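Local atomic coordinates of neuraminidase (Influenza A virus, PDB entry 4GDJ), a protein that resembles the viral sialidases that release terminal sialic acid from glycoconjugates, but has a diverged putative active site. Residues A[153-158]-A[205-210]; A[292-297]-A[304-309]; A[55-60]-A[86-91]. All coordinates share one frame; numbering follows the deposited sequence.

Interaction 1. Residues A[153-158]-A[205-210]; sequences ICVEGS and INNLIK
Val155 N gives its hydrogen to Ser158 O (2.7 Å), and this bond, with its return partner from Ser158 N to Val155 O, closes a type I' turn that presents Val155 to Asn207 and Ile209. Glu156 and Gly157 both have positive phi in the turn, which Gly157 adopts without strain. On the other side Ile205 and Leu208 exchange a similar pair of backbone bonds around Asn206 and Asn207, again with positive phi, tolerable for asparagine. The two turns belong to neighbouring four-stranded blades of the beta-propeller.

Between them lie branched aliphatic side chains. Ile209 reaches out with its chain extended (chi2 178°), and its CD1 meets CG2 of Ile153 at 3.7 Å. The two isoleucine side chains run alongside one another, pointing opposite ways, which also brings CG1 of Ile153 to 4.0 Å from CG2 of Ile209. The same CD1 touches Val155 CG2 more loosely, while Thr204 packs against both isoleucines. Farther out, Val155 CG1 lies 3.4 Å from OD1 of the poorly ordered Asn207, and Glu156 OE2 stays 4.0 Å from Asn207 ND2, the carboxylate and amide planes being steeply inclined.

With no hydrogen bond across, the blades meet here through shape and apolar burial, and the outer polar pair probably adds little directional hold.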
ATOM      1  N   ILE A 153      -5.187   6.661  -5.360  1.00 22.86           N
ATOM      2  CA  ILE A 153      -6.626   6.772  -5.003  1.00 22.62           C
ATOM      3  C   ILE A 153      -7.233   7.927  -5.778  1.00 22.56           C
ATOM      4  O   ILE A 153      -6.767   9.057  -5.677  1.00 21.09           O
ATOM      5  CB  ILE A 153      -6.824   7.049  -3.504  1.00 25.31           C
ATOM      6  CG1 ILE A 153      -6.304   5.909  -2.661  1.00 27.26           C
ATOM      7  CG2 ILE A 153      -8.311   7.282  -3.185  1.00 26.05           C
ATOM      8  CD1 ILE A 153      -6.942   4.571  -2.968  1.00 26.25           C
ATOM      9  N   CYS A 154      -8.233   7.633  -6.583  1.00 20.96           N
ATOM     10  CA  CYS A 154      -8.904   8.613  -7.411  1.00 29.57           C
ATOM     11  C   CYS A 154     -10.263   8.884  -6.834  1.00 36.41           C
ATOM     12  O   CYS A 154     -10.979   7.953  -6.562  1.00 29.64           O
ATOM     13  CB  CYS A 154      -9.089   8.068  -8.814  1.00 29.54           C
ATOM     14  SG  CYS A 154      -7.508   7.961  -9.690  1.00 31.71           S
ATOM     15  N   VAL A 155     -10.599  10.158  -6.662  1.00 32.61           N
ATOM     16  CA  VAL A 155     -11.887  10.599  -6.152  1.00 32.00           C
ATOM     17  C   VAL A 155     -12.383  11.740  -7.041  1.00 40.20           C
ATOM     18  O   VAL A 155     -11.757  12.787  -7.091  1.00 32.01           O
ATOM     19  CB  VAL A 155     -11.728  11.153  -4.747  1.00 42.37           C
ATOM     20  CG1 VAL A 155     -12.998  11.871  -4.316  1.00 54.41           C
ATOM     21  CG2 VAL A 155     -11.366  10.039  -3.778  1.00 44.87           C
ATOM     22  N   GLU A 156     -13.469  11.517  -7.775  1.00 32.38           N
ATOM     23  CA  GLU A 156     -14.057  12.550  -8.620  1.00 35.90           C
ATOM     24  C   GLU A 156     -13.034  13.159  -9.577  1.00 35.17           C
ATOM     25  O   GLU A 156     -12.886  14.374  -9.663  1.00 35.30           O
ATOM     26  CB  GLU A 156     -14.671  13.636  -7.752  1.00 43.78           C
ATOM     27  CG  GLU A 156     -15.877  13.131  -6.944  1.00 61.26           C
ATOM     28  CD  GLU A 156     -16.454  14.173  -5.986  1.00 81.93           C
ATOM     29  OE1 GLU A 156     -15.814  15.228  -5.762  1.00 87.41           O
ATOM     30  OE2 GLU A 156     -17.558  13.930  -5.450  1.00 88.17           O
ATOM     31  N   GLY A 157     -12.316  12.291 -10.275  1.00 40.25           N
ATOM     32  CA  GLY A 157     -11.392  12.729 -11.294  1.00 38.68           C
ATOM     33  C   GLY A 157     -10.063  13.251 -10.795  1.00 35.25           C
ATOM     34  O   GLY A 157      -9.201  13.512 -11.616  1.00 39.26           O
ATOM     35  N   SER A 158      -9.880  13.407  -9.485  1.00 26.33           N
ATOM     36  CA  SER A 158      -8.542  13.679  -8.947  1.00 27.28           C
ATOM     37  C   SER A 158      -7.914  12.450  -8.370  1.00 31.43           C
ATOM     38  O   SER A 158      -8.559  11.687  -7.665  1.00 33.10           O
ATOM     39  CB  SER A 158      -8.587  14.727  -7.847  1.00 33.28           C
ATOM     40  OG  SER A 158      -8.977  15.955  -8.383  1.00 39.17           O
ATOM     41  N   ILE A 205     -13.041   5.824   1.782  1.00 30.07           N
ATOM     42  CA  ILE A 205     -14.439   5.665   2.177  1.00 35.99           C
ATOM     43  C   ILE A 205     -14.981   7.040   2.563  1.00 32.73           C
ATOM     44  O   ILE A 205     -14.373   7.752   3.355  1.00 35.64           O
ATOM     45  CB  ILE A 205     -14.570   4.728   3.358  1.00 39.22           C
ATOM     46  CG1 ILE A 205     -14.239   3.308   2.925  1.00 38.39           C
ATOM     47  CG2 ILE A 205     -15.989   4.793   3.923  1.00 52.27           C
ATOM     48  CD1 ILE A 205     -14.255   2.311   4.069  1.00 49.54           C
ATOM     49  N   ASN A 206     -16.088   7.440   1.946  1.00 40.33           N
ATOM     50  CA  ASN A 206     -16.747   8.704   2.282  1.00 45.72           C
ATOM     51  C   ASN A 206     -15.877   9.937   2.034  1.00 43.30           C
ATOM     52  O   ASN A 206     -15.789  10.830   2.868  1.00 52.11           O
ATOM     53  CB  ASN A 206     -17.220   8.674   3.728  1.00 52.47           C
ATOM     54  CG  ASN A 206     -18.422   7.750   3.930  1.00 66.62           C
ATOM     55  OD1 ASN A 206     -19.231   7.543   3.015  1.00 64.08           O
ATOM     56  ND2 ASN A 206     -18.539   7.190   5.130  1.00 67.41           N
ATOM     57  N   ASN A 207     -15.259   9.971   0.866  1.00 38.84           N
ATOM     58  CA  ASN A 207     -14.269  10.993   0.505  1.00 62.73           C
ATOM     59  C   ASN A 207     -13.211  11.343   1.585  1.00 50.26           C
ATOM     60  O   ASN A 207     -12.581  12.400   1.531  1.00 57.81           O
ATOM     61  CB  ASN A 207     -14.954  12.259  -0.042  1.00 71.71           C
ATOM     62  CG  ASN A 207     -15.679  12.009  -1.364  1.00 75.89           C
ATOM     63  OD1 ASN A 207     -15.413  11.029  -2.070  1.00 68.96           O
ATOM     64  ND2 ASN A 207     -16.600  12.900  -1.704  1.00 82.23           N
ATOM     65  N   LEU A 208     -12.989  10.440   2.531  1.00 34.27           N
ATOM     66  CA  LEU A 208     -11.735  10.447   3.284  1.00 33.68           C
ATOM     67  C   LEU A 208     -10.784   9.461   2.626  1.00 31.79           C
ATOM     68  O   LEU A 208     -11.200   8.401   2.128  1.00 29.93           O
ATOM     69  CB  LEU A 208     -11.969  10.009   4.719  1.00 30.56           C
ATOM     70  CG  LEU A 208     -11.448  10.907   5.831  1.00 50.08           C
ATOM     71  CD1 LEU A 208     -11.812  12.377   5.596  1.00 50.41           C
ATOM     72  CD2 LEU A 208     -12.018  10.426   7.142  1.00 49.15           C
ATOM     73  N   ILE A 209      -9.500   9.775   2.643  1.00 27.31           N
ATOM     74  CA  ILE A 209      -8.530   8.802   2.210  1.00 21.98           C
ATOM     75  C   ILE A 209      -7.691   8.339   3.383  1.00 21.70           C
ATOM     76  O   ILE A 209      -7.206   9.132   4.193  1.00 23.05           O
ATOM     77  CB  ILE A 209      -7.666   9.357   1.064  1.00 22.28           C
ATOM     78  CG1 ILE A 209      -8.585   9.768  -0.085  1.00 25.01           C
ATOM     79  CG2 ILE A 209      -6.709   8.285   0.586  1.00 22.06           C
ATOM     80  CD1 ILE A 209      -7.885  10.380  -1.252  1.00 39.40           C
ATOM     81  N   LYS A 210      -7.535   7.035   3.507  1.00 22.65           N
ATOM     82  CA  LYS A 210      -6.812   6.519   4.652  1.00 23.21           C
ATOM     83  C   LYS A 210      -5.668   5.639   4.188  1.00 16.83           C
ATOM     84  O   LYS A 210      -5.874   4.807   3.326  1.00 21.97           O
ATOM     85  CB  LYS A 210      -7.774   5.751   5.530  1.00 26.45           C
ATOM     86  CG  LYS A 210      -8.787   6.696   6.172  1.00 26.87           C
ATOM     87  CD  LYS A 210      -9.705   5.969   7.081  1.00 36.65           C
ATOM     88  CE  LYS A 210     -10.575   6.931   7.853  1.00 36.71           C
ATOM     89  NZ  LYS A 210     -11.753   6.197   8.411  1.00 44.76           N
TER

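Interaction 2. Residues A[292-297]-A[304-309]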
ATOM      1  N   VAL A 292      -2.622 -13.270  10.091  1.00 23.13           N
ATOM      2  CA  VAL A 292      -3.694 -13.145  11.051  1.00 21.88           C
ATOM      3  C   VAL A 292      -4.381 -11.821  10.874  1.00 28.80           C
ATOM      4  O   VAL A 292      -3.729 -10.788  10.741  1.00 25.58           O
ATOM      5  CB  VAL A 292      -3.127 -13.271  12.488  1.00 25.35           C
ATOM      6  CG1 VAL A 292      -4.174 -12.903  13.531  1.00 32.65           C
ATOM      7  CG2 VAL A 292      -2.612 -14.685  12.719  1.00 29.27           C
ATOM      8  N   LEU A 293      -5.709 -11.867  10.829  1.00 17.84           N
ATOM      9  CA  LEU A 293      -6.569 -10.687  10.815  1.00 20.82           C
ATOM     10  C   LEU A 293      -7.326 -10.589  12.128  1.00 29.95           C
ATOM     11  O   LEU A 293      -7.950 -11.570  12.569  1.00 27.95           O
ATOM     12  CB  LEU A 293      -7.597 -10.796   9.707  1.00 25.44           C
ATOM     13  CG  LEU A 293      -7.073 -11.069   8.310  1.00 30.25           C
ATOM     14  CD1 LEU A 293      -8.229 -11.237   7.359  1.00 25.82           C
ATOM     15  CD2 LEU A 293      -6.218  -9.914   7.858  1.00 33.70           C
ATOM     16  N   GLU A 294      -7.292  -9.415  12.746  1.00 21.51           N
ATOM     17  CA  GLU A 294      -7.975  -9.183  14.013  1.00 21.68           C
ATOM     18  C   GLU A 294      -8.864  -7.979  13.928  1.00 30.03           C
ATOM     19  O   GLU A 294      -8.420  -6.909  13.492  1.00 24.09           O
ATOM     20  CB  GLU A 294      -6.963  -8.991  15.155  1.00 21.57           C
ATOM     21  CG  GLU A 294      -6.164 -10.228  15.466  1.00 33.99           C
ATOM     22  CD  GLU A 294      -5.201 -10.037  16.609  1.00 53.93           C
ATOM     23  OE1 GLU A 294      -4.462  -9.027  16.631  1.00 59.79           O
ATOM     24  OE2 GLU A 294      -5.189 -10.905  17.497  1.00 67.11           O
ATOM     25  N   GLN A 295     -10.121  -8.159  14.341  1.00 23.23           N
ATOM     26  CA  GLN A 295     -11.104  -7.085  14.375  1.00 15.08           C
ATOM     27  C   GLN A 295     -11.120  -6.399  15.750  1.00 25.11           C
ATOM     28  O   GLN A 295     -11.081  -7.077  16.800  1.00 24.75           O
ATOM     29  CB  GLN A 295     -12.478  -7.647  14.044  1.00 24.99           C
ATOM     30  CG  GLN A 295     -13.558  -6.598  13.894  1.00 25.85           C
ATOM     31  CD  GLN A 295     -14.955  -7.223  13.675  1.00 37.48           C
ATOM     32  OE1 GLN A 295     -15.598  -6.997  12.654  1.00 36.93           O
ATOM     33  NE2 GLN A 295     -15.399  -8.028  14.635  1.00 35.46           N
ATOM     34  N   ILE A 296     -11.131  -5.062  15.739  1.00 25.28           N
ATOM     35  CA  ILE A 296     -11.114  -4.247  16.940  1.00 31.66           C
ATOM     36  C   ILE A 296     -12.302  -3.285  16.884  1.00 29.61           C
ATOM     37  O   ILE A 296     -12.229  -2.255  16.231  1.00 26.48           O
ATOM     38  CB  ILE A 296      -9.809  -3.445  17.053  1.00 27.65           C
ATOM     39  CG1 ILE A 296      -8.606  -4.371  17.204  1.00 22.97           C
ATOM     40  CG2 ILE A 296      -9.858  -2.529  18.248  1.00 24.95           C
ATOM     41  CD1 ILE A 296      -7.294  -3.676  16.891  1.00 27.19           C
ATOM     42  N   PRO A 297     -13.424  -3.630  17.544  1.00 28.30           N
ATOM     43  CA  PRO A 297     -14.630  -2.801  17.378  1.00 23.51           C
ATOM     44  C   PRO A 297     -14.457  -1.325  17.745  1.00 21.40           C
ATOM     45  O   PRO A 297     -15.063  -0.470  17.093  1.00 28.92           O
ATOM     46  CB  PRO A 297     -15.667  -3.483  18.293  1.00 31.97           C
ATOM     47  CG  PRO A 297     -15.249  -4.925  18.312  1.00 31.21           C
ATOM     48  CD  PRO A 297     -13.702  -4.844  18.334  1.00 31.24           C
ATOM     49  N   GLY A 304      -7.471  -1.712  21.920  1.00 28.13           N
ATOM     50  CA  GLY A 304      -7.196  -2.795  20.999  1.00 33.50           C
ATOM     51  C   GLY A 304      -7.844  -4.129  21.299  1.00 27.62           C
ATOM     52  O   GLY A 304      -7.356  -5.180  20.870  1.00 28.29           O
ATOM     53  N   THR A 305      -8.940  -4.108  22.036  1.00 32.65           N
ATOM     54  CA  THR A 305      -9.635  -5.348  22.387  1.00 26.50           C
ATOM     55  C   THR A 305     -10.169  -6.016  21.134  1.00 20.49           C
ATOM     56  O   THR A 305     -10.868  -5.406  20.349  1.00 30.42           O
ATOM     57  CB  THR A 305     -10.805  -5.042  23.364  1.00 26.43           C
ATOM     58  OG1 THR A 305     -10.244  -4.522  24.579  1.00 33.01           O
ATOM     59  CG2 THR A 305     -11.634  -6.302  23.657  1.00 30.26           C
ATOM     60  N   VAL A 306      -9.843  -7.288  20.975  1.00 24.69           N
ATOM     61  CA  VAL A 306     -10.168  -8.027  19.778  1.00 23.38           C
ATOM     62  C   VAL A 306     -11.467  -8.806  19.950  1.00 28.05           C
ATOM     63  O   VAL A 306     -11.653  -9.492  20.931  1.00 35.92           O
ATOM     64  CB  VAL A 306      -8.955  -8.931  19.408  1.00 29.75           C
ATOM     65  CG1 VAL A 306      -9.275  -9.934  18.325  1.00 26.96           C
ATOM     66  CG2 VAL A 306      -7.778  -8.038  18.967  1.00 31.95           C
ATOM     67  N   SER A 307     -12.351  -8.700  18.971  1.00 33.82           N
ATOM     68  CA  SER A 307     -13.633  -9.384  19.009  1.00 33.67           C
ATOM     69  C   SER A 307     -13.674 -10.616  18.124  1.00 36.85           C
ATOM     70  O   SER A 307     -14.496 -11.499  18.300  1.00 38.46           O
ATOM     71  CB  SER A 307     -14.706  -8.427  18.521  1.00 31.96           C
ATOM     72  OG  SER A 307     -14.414  -7.986  17.203  1.00 29.85           O
ATOM     73  N   LEU A 308     -12.795 -10.679  17.147  1.00 31.56           N
ATOM     74  CA  LEU A 308     -12.864 -11.714  16.134  1.00 27.65           C
ATOM     75  C   LEU A 308     -11.466 -11.782  15.497  1.00 33.71           C
ATOM     76  O   LEU A 308     -10.839 -10.737  15.285  1.00 27.90           O
ATOM     77  CB  LEU A 308     -13.965 -11.356  15.136  1.00 24.65           C
ATOM     78  CG  LEU A 308     -13.928 -11.992  13.743  1.00 38.52           C
ATOM     79  CD1 LEU A 308     -14.154 -13.501  13.745  1.00 42.41           C
ATOM     80  CD2 LEU A 308     -14.957 -11.312  12.892  1.00 40.03           C
ATOM     81  N   SER A 309     -10.931 -12.988  15.316  1.00 25.55           N
ATOM     82  CA  SER A 309      -9.672 -13.137  14.624  1.00 25.46           C
ATOM     83  C   SER A 309      -9.690 -14.255  13.617  1.00 30.74           C
ATOM     84  O   SER A 309     -10.404 -15.232  13.801  1.00 25.19           O
ATOM     85  CB  SER A 309      -8.534 -13.310  15.618  1.00 24.08           C
ATOM     86  OG  SER A 309      -8.666 -14.458  16.366  1.00 37.00           O
TER
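Gly304 sets its CA 3.8 Å from CG2 of Ile296, where residues 304-309 come up to the end of strand 289-296. Its positive phi of 98° would press a beta carbon against the preceding carbonyl oxygen, so the lack of a side chain suits the place. Thr305 contributes backbone: its O faces Ile296 CA and the Pro297 ring, reaching CD at 3.5 Å. Proline has no N-H to offer here, so it cannot continue the backbone ladder to residues 304-309.

Val306 packs through its methyls. Both lie about 4.0 Å from Glu294 CB, and CG2 also runs along the glutamate chain toward CD, the two side chains lying roughly perpendicular; CG2 also reaches Ile296 CG1. Ser307 N then donates to Gln295 O (3.0 Å), from a position tilted 27° out of the carbonyl plane, and the serine hydroxyl adds a weak bond to the same oxygen. Its CB and OG rest against Pro297 CG.

Strands 289-296 and 308-313 form an antiparallel hairpin within a propeller sheet. The helix-like psi of Ser307 (-21°) followed by an extended Leu308 is consistent with a classic beta bulge opposite Gln295.

Leu308 O accepts the nearly straight bond from Gln295 N (2.8 Å). The leucine side chain leaves on the same face as that of Gln295 and crosses it at an angle, and Trp278 of strand 277-281 touches both. Ser309 lies across from Glu294 as a non-hydrogen-bonded pair; its CA approaches Leu293 O at 3.1 Å in a CH···O contact, and its CB meets the Glu294 CG methylene at 3.9 Å.

Interaction 3. Residues A[55-60]-A[86-91]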
ATOM      1  N   LYS A  55      -2.854  -6.964 -11.986  1.00 22.32           N
ATOM      2  CA  LYS A  55      -1.632  -6.980 -11.214  1.00 23.09           C
ATOM      3  C   LYS A  55      -0.663  -6.063 -11.912  1.00 24.62           C
ATOM      4  O   LYS A  55      -0.373  -6.248 -13.110  1.00 28.81           O
ATOM      5  CB  LYS A  55      -1.008  -8.373 -11.137  1.00 29.31           C
ATOM      6  CG  LYS A  55      -1.667  -9.276 -10.143  1.00 47.30           C
ATOM      7  CD  LYS A  55      -1.133 -10.715 -10.234  1.00 56.69           C
ATOM      8  CE  LYS A  55      -1.425 -11.358 -11.584  1.00 51.92           C
ATOM      9  NZ  LYS A  55      -0.711 -12.651 -11.736  1.00 62.84           N
ATOM     10  N   PHE A  56      -0.192  -5.070 -11.159  1.00 24.59           N
ATOM     11  CA  PHE A  56       0.898  -4.194 -11.585  1.00 20.82           C
ATOM     12  C   PHE A  56       2.136  -4.637 -10.822  1.00 28.22           C
ATOM     13  O   PHE A  56       2.063  -4.889  -9.619  1.00 21.86           O
ATOM     14  CB  PHE A  56       0.577  -2.736 -11.274  1.00 18.93           C
ATOM     15  CG  PHE A  56      -0.499  -2.145 -12.139  1.00 22.92           C
ATOM     16  CD1 PHE A  56      -1.828  -2.295 -11.807  1.00 26.90           C
ATOM     17  CD2 PHE A  56      -0.178  -1.423 -13.289  1.00 19.54           C
ATOM     18  CE1 PHE A  56      -2.840  -1.768 -12.616  1.00 23.97           C
ATOM     19  CE2 PHE A  56      -1.175  -0.890 -14.095  1.00 23.16           C
ATOM     20  CZ  PHE A  56      -2.513  -1.048 -13.740  1.00 28.46           C
ATOM     21  N   PHE A  57       3.278  -4.748 -11.505  1.00 21.70           N
ATOM     22  CA  PHE A  57       4.468  -5.247 -10.854  1.00 20.70           C
ATOM     23  C   PHE A  57       5.736  -4.794 -11.562  1.00 20.78           C
ATOM     24  O   PHE A  57       5.712  -4.425 -12.724  1.00 24.82           O
ATOM     25  CB  PHE A  57       4.456  -6.777 -10.749  1.00 22.70           C
ATOM     26  CG  PHE A  57       4.464  -7.471 -12.071  1.00 29.65           C
ATOM     27  CD1 PHE A  57       3.284  -7.652 -12.774  1.00 28.02           C
ATOM     28  CD2 PHE A  57       5.645  -7.912 -12.628  1.00 26.99           C
ATOM     29  CE1 PHE A  57       3.274  -8.272 -13.991  1.00 24.64           C
ATOM     30  CE2 PHE A  57       5.648  -8.536 -13.879  1.00 27.02           C
ATOM     31  CZ  PHE A  57       4.458  -8.722 -14.548  1.00 25.91           C
ATOM     32  N   ILE A  58       6.821  -4.801 -10.811  1.00 23.27           N
ATOM     33  CA  ILE A  58       8.139  -4.575 -11.341  1.00 24.44           C
ATOM     34  C   ILE A  58       8.756  -5.888 -11.782  1.00 28.39           C
ATOM     35  O   ILE A  58       8.995  -6.797 -10.965  1.00 29.60           O
ATOM     36  CB  ILE A  58       9.065  -3.920 -10.311  1.00 19.68           C
ATOM     37  CG1 ILE A  58       8.453  -2.620  -9.778  1.00 22.58           C
ATOM     38  CG2 ILE A  58      10.430  -3.663 -10.957  1.00 21.51           C
ATOM     39  CD1 ILE A  58       8.233  -1.573 -10.819  1.00 26.45           C
ATOM     40  N   ALA A  59       9.014  -5.992 -13.082  1.00 25.48           N
ATOM     41  CA  ALA A  59       9.660  -7.176 -13.636  1.00 26.99           C
ATOM     42  C   ALA A  59      11.159  -6.924 -13.708  1.00 36.58           C
ATOM     43  O   ALA A  59      11.591  -5.911 -14.235  1.00 36.83           O
ATOM     44  CB  ALA A  59       9.130  -7.463 -15.049  1.00 33.29           C
ATOM     45  N   TYR A  60      11.944  -7.859 -13.201  1.00 38.26           N
ATOM     46  CA  TYR A  60      13.383  -7.665 -13.120  1.00 47.68           C
ATOM     47  C   TYR A  60      14.168  -8.780 -13.818  1.00 49.46           C
ATOM     48  O   TYR A  60      15.380  -8.814 -13.717  1.00 45.34           O
ATOM     49  CB  TYR A  60      13.817  -7.566 -11.654  1.00 47.49           C
ATOM     50  CG  TYR A  60      13.561  -8.814 -10.821  1.00 52.27           C
ATOM     51  CD1 TYR A  60      12.353  -8.995 -10.178  1.00 51.02           C
ATOM     52  CD2 TYR A  60      14.544  -9.791 -10.655  1.00 46.03           C
ATOM     53  CE1 TYR A  60      12.109 -10.108  -9.411  1.00 56.01           C
ATOM     54  CE2 TYR A  60      14.306 -10.917  -9.870  1.00 55.28           C
ATOM     55  CZ  TYR A  60      13.085 -11.068  -9.256  1.00 54.57           C
ATOM     56  OH  TYR A  60      12.803 -12.169  -8.475  1.00 55.57           O
ATOM     57  N   SER A  86      -4.322 -14.246 -14.681  1.00 51.17           N
ATOM     58  CA  SER A  86      -3.217 -14.859 -15.435  1.00 50.41           C
ATOM     59  C   SER A  86      -1.892 -14.901 -14.674  1.00 50.20           C
ATOM     60  O   SER A  86      -1.667 -14.118 -13.753  1.00 48.46           O
ATOM     61  CB  SER A  86      -2.975 -14.090 -16.737  1.00 50.62           C
ATOM     62  OG  SER A  86      -4.168 -13.935 -17.470  1.00 53.21           O
ATOM     63  N   ALA A  87      -1.000 -15.795 -15.089  1.00 48.07           N
ATOM     64  CA  ALA A  87       0.374 -15.765 -14.605  1.00 48.81           C
ATOM     65  C   ALA A  87       1.058 -14.567 -15.264  1.00 48.11           C
ATOM     66  O   ALA A  87       0.555 -14.057 -16.257  1.00 44.19           O
ATOM     67  CB  ALA A  87       1.088 -17.047 -14.962  1.00 50.05           C
ATOM     68  N   ASN A  88       2.164 -14.088 -14.699  1.00 38.44           N
ATOM     69  CA  ASN A  88       2.919 -13.037 -15.354  1.00 44.80           C
ATOM     70  C   ASN A  88       3.847 -13.702 -16.345  1.00 50.76           C
ATOM     71  O   ASN A  88       4.764 -14.413 -15.927  1.00 44.07           O
ATOM     72  CB  ASN A  88       3.749 -12.236 -14.355  1.00 39.48           C
ATOM     73  CG  ASN A  88       2.913 -11.624 -13.280  1.00 46.77           C
ATOM     74  OD1 ASN A  88       1.811 -11.117 -13.546  1.00 43.86           O
ATOM     75  ND2 ASN A  88       3.414 -11.675 -12.037  1.00 44.26           N
ATOM     76  N   THR A  89       3.595 -13.486 -17.640  1.00 45.75           N
ATOM     77  CA  THR A  89       4.416 -14.062 -18.701  1.00 38.82           C
ATOM     78  C   THR A  89       4.478 -13.110 -19.886  1.00 46.28           C
ATOM     79  O   THR A  89       3.647 -12.214 -20.019  1.00 48.30           O
ATOM     80  CB  THR A  89       3.867 -15.436 -19.197  1.00 53.65           C
ATOM     81  OG1 THR A  89       2.583 -15.267 -19.809  1.00 68.84           O
ATOM     82  CG2 THR A  89       3.744 -16.408 -18.057  1.00 53.61           C
ATOM     83  N   LEU A  90       5.464 -13.298 -20.754  1.00 47.02           N
ATOM     84  CA  LEU A  90       5.626 -12.402 -21.889  1.00 50.83           C
ATOM     85  C   LEU A  90       4.361 -12.389 -22.736  1.00 52.34           C
ATOM     86  O   LEU A  90       4.041 -11.391 -23.397  1.00 56.94           O
ATOM     87  CB  LEU A  90       6.821 -12.827 -22.745  1.00 63.19           C
ATOM     88  CG  LEU A  90       8.181 -12.874 -22.047  1.00 72.87           C
ATOM     89  CD1 LEU A  90       9.253 -13.396 -23.003  1.00 74.46           C
ATOM     90  CD2 LEU A  90       8.557 -11.500 -21.512  1.00 71.76           C
ATOM     91  N   SER A  91       3.638 -13.500 -22.702  1.00 45.78           N
ATOM     92  CA  SER A  91       2.431 -13.661 -23.499  1.00 51.59           C
ATOM     93  C   SER A  91       1.220 -13.022 -22.835  1.00 53.77           C
ATOM     94  O   SER A  91       0.271 -12.637 -23.516  1.00 63.45           O
ATOM     95  CB  SER A  91       2.148 -15.152 -23.717  1.00 58.99           C
ATOM     96  OG  SER A  91       3.276 -15.949 -23.371  1.00 63.58           O
TER
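Asn88 lays its side chain over the Phe57 ring, joining the loop that links strands 78-83 and 94-98 to strand 53-62, the second strand of the same four-stranded propeller blade. Asn88 CB, the first atom out from the loop, meets the ring at CZ (3.6 Å). Next comes CG, which passes above the ring just outside the CE1-CZ bond, 3.4 Å from CE1. At the tip the branches part: ND2 stands 3.9 Å above the ring plane, over its centre, while OD1 lies beyond the rim at CE1 (3.2 Å). Amide and ring planes are only 25° apart, so the two flat groups stack, an economical way for a polar side chain to cover a buried aromatic surface.

Phe57 offers that face because its CG lies between the backbone N and the carbonyl carbon (chi1 63°), which stands the ring up from the strand toward the loop. OD1 has its stronger partner in Thr82 OG1, on the adjoining strand 78-83; this bond probably helps fix the rotation of the amide over the ring. A second, weak hydrogen bond of 3.5 Å comes to OD1 from Lys55 NZ.

Lys55 points to the same side of the strand as Phe57, two residues on. Its long chain bends midway, turning the ammonium group toward the loop, a reach well suited to lysine. The main bond there runs to a backbone acceptor: NZ sits 2.7 Å from Ser86 O, at a C=O···N angle of 169°.

How the interactions relate
From the N terminus, interaction 3 comes first: it closes the loop from strand 53-62 through strand 78-83 to residues 86-91, within one blade. Interaction 1 follows; its segments bracket 46 residues, including most of one blade, and join the first strand of that blade to the second strand of the next. Interaction 2 is the most local, closing a short hairpin connection between strands 289-296 and 308-313. The three loops lie in series, neither nesting nor crossing. They do not touch: their centres are about 26 to 34 Å apart, spread round the propeller. Two thus lie within single sheets and their loops, whereas interaction 1 ties neighbouring blades together.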